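PDB 3T6Q: CD180 antigen from Mus musculus, which may cooperate with MD-1 and TLR4 in the innate immune response of B cells to bacterial lipopolysaccharide, leading to NF-kappa-B activation. Local coordinates for residues 181-186 with 204-209. Residues are numbered along the deposited sequence; the frame is centred on the assembly and turned at random.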
# COMPACT_ATOMS: atom_id res chain seq x y z
N ASN A 181 -15.52 -21.60 -15.05
CA ASN A 181 -16.61 -20.70 -14.65
C ASN A 181 -16.14 -19.54 -13.71
O ASN A 181 -16.81 -19.21 -12.76
CB ASN A 181 -17.69 -21.49 -13.92
CG ASN A 181 -19.07 -21.19 -14.45
OD1 ASN A 181 -19.30 -21.30 -15.66
ND2 ASN A 181 -20.00 -20.85 -13.56
N LEU A 182 -14.97 -19.00 -13.98
CA LEU A 182 -14.33 -18.14 -13.02
C LEU A 182 -14.87 -16.69 -13.13
O LEU A 182 -15.19 -16.22 -14.24
CB LEU A 182 -12.84 -18.17 -13.25
CG LEU A 182 -11.91 -17.29 -12.41
CD1 LEU A 182 -11.92 -17.71 -10.95
CD2 LEU A 182 -10.52 -17.49 -12.96
N SER A 183 -14.96 -16.01 -11.98
CA SER A 183 -15.31 -14.58 -11.94
C SER A 183 -14.07 -13.88 -11.51
O SER A 183 -13.50 -14.19 -10.46
CB SER A 183 -16.42 -14.29 -10.94
OG SER A 183 -17.64 -14.91 -11.36
N LEU A 184 -13.61 -12.95 -12.33
CA LEU A 184 -12.33 -12.33 -12.10
C LEU A 184 -12.65 -10.82 -11.98
O LEU A 184 -13.20 -10.24 -12.90
CB LEU A 184 -11.46 -12.59 -13.31
CG LEU A 184 -9.94 -12.55 -13.32
CD1 LEU A 184 -9.42 -11.91 -14.61
CD2 LEU A 184 -9.25 -11.94 -12.09
N ASN A 185 -12.39 -10.21 -10.82
CA ASN A 185 -12.70 -8.79 -10.63
C ASN A 185 -11.44 -7.94 -10.75
O ASN A 185 -10.53 -8.02 -9.90
CB ASN A 185 -13.40 -8.57 -9.27
CG ASN A 185 -13.84 -7.12 -9.08
OD1 ASN A 185 -13.72 -6.30 -10.00
ND2 ASN A 185 -14.27 -6.77 -7.87
N LEU A 186 -11.37 -7.13 -11.81
CA LEU A 186 -10.29 -6.16 -11.98
C LEU A 186 -10.74 -4.69 -11.85
O LEU A 186 -10.04 -3.77 -12.30
CB LEU A 186 -9.55 -6.35 -13.31
CG LEU A 186 -8.75 -7.65 -13.34
CD1 LEU A 186 -8.42 -8.08 -14.77
CD2 LEU A 186 -7.46 -7.46 -12.53
N PHE A 204 -15.40 -17.16 -19.07
CA PHE A 204 -15.60 -16.55 -17.73
C PHE A 204 -17.05 -16.45 -17.37
O PHE A 204 -17.90 -16.29 -18.25
CB PHE A 204 -15.01 -15.14 -17.68
CG PHE A 204 -13.53 -15.14 -17.60
CD1 PHE A 204 -12.89 -15.17 -16.36
CD2 PHE A 204 -12.77 -15.17 -18.77
CE1 PHE A 204 -11.50 -15.21 -16.29
CE2 PHE A 204 -11.38 -15.20 -18.71
CZ PHE A 204 -10.75 -15.22 -17.47
N GLN A 205 -17.33 -16.56 -16.08
CA GLN A 205 -18.63 -16.20 -15.55
C GLN A 205 -18.74 -14.66 -15.53
O GLN A 205 -19.61 -14.10 -16.20
CB GLN A 205 -18.85 -16.83 -14.17
CG GLN A 205 -19.96 -16.23 -13.33
CD GLN A 205 -21.30 -16.14 -14.04
OE1 GLN A 205 -21.95 -15.08 -14.04
NE2 GLN A 205 -21.73 -17.24 -14.65
N SER A 206 -17.89 -13.97 -14.77
CA SER A 206 -17.92 -12.48 -14.71
C SER A 206 -16.53 -11.96 -14.94
O SER A 206 -15.57 -12.58 -14.52
CB SER A 206 -18.37 -11.95 -13.34
OG SER A 206 -19.72 -12.26 -13.11
N LEU A 207 -16.42 -10.84 -15.63
CA LEU A 207 -15.15 -10.14 -15.74
C LEU A 207 -15.55 -8.71 -15.44
O LEU A 207 -16.46 -8.17 -16.09
CB LEU A 207 -14.59 -10.17 -17.16
CG LEU A 207 -13.71 -11.31 -17.65
CD1 LEU A 207 -13.26 -11.05 -19.08
CD2 LEU A 207 -12.52 -11.47 -16.72
N ASN A 208 -14.87 -8.10 -14.48
CA ASN A 208 -15.18 -6.69 -14.10
C ASN A 208 -13.92 -5.85 -14.37
O ASN A 208 -12.86 -6.15 -13.81
CB ASN A 208 -15.66 -6.68 -12.62
CG ASN A 208 -16.12 -5.30 -12.15
OD1 ASN A 208 -15.48 -4.30 -12.47
ND2 ASN A 208 -17.22 -5.25 -11.41
N PHE A 209 -14.03 -4.83 -15.24
CA PHE A 209 -12.94 -3.87 -15.43
C PHE A 209 -13.44 -2.46 -15.06
O PHE A 209 -13.12 -1.48 -15.76
CB PHE A 209 -12.47 -3.83 -16.90
CG PHE A 209 -11.82 -5.11 -17.38
CD1 PHE A 209 -10.45 -5.35 -17.21
CD2 PHE A 209 -12.60 -6.09 -18.03
CE1 PHE A 209 -9.86 -6.52 -17.68
CE2 PHE A 209 -12.01 -7.25 -18.51
CZ PHE A 209 -10.65 -7.48 -18.32
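N185 and N208, neighbours on two parallel strands, both hold CG anti to the backbone N (chi1 -176° and -175°), which sends both CG atoms the same way; the side chains lie side by side. OD1 of N185 rests 3.3 Å from CB of N208, and the two amide planes are turned 43° apart. Each OD1 accepts a hydrogen bond from the backbone N two residues on, that of N187 or G210, while ND2 of N185 reaches D159 on the preceding turn. Asparagine suits the place, since its OD1 reaches that N; the two OD1 atoms are not bonded to each other, each being taken up by its own chain.

The strands are joined by four backbone hydrogen bonds. L184 makes two of them: its N donates to S206 O at 3.0 Å, and its O accepts from N208 N. Farther on, L186 N donates to N208 O in a short, bent bond of 2.7 Å. At the other end Q205 N donates to L182 O, where the chain turns a corner; the same oxygen lies at the edge of the F204 ring, 3.3 Å from CD1.

On the buried face CD2 of L207 sits over one face of the F204 ring, offset toward its rim. CB of L184 meets that CD2 at 3.7 Å and also CE1 of F204, so a leucine here reaches the neighbouring turn's leucine and ring. Just past the strand ends, CD1 of L186 touches CE1 of F209 at 3.6 Å. On the face of N185 and N208, OG of S183 lies 3.3 Å from CG of Q205, and CB of S183 faces CB of S206; small side chains suit this close approach.

In this leucine-rich repeat solenoid of the Toll-like receptor family, apolar side chains pack inside, backbone bonds join the two turns, and each asparagine OD1 ties down its own chain leaving the strand.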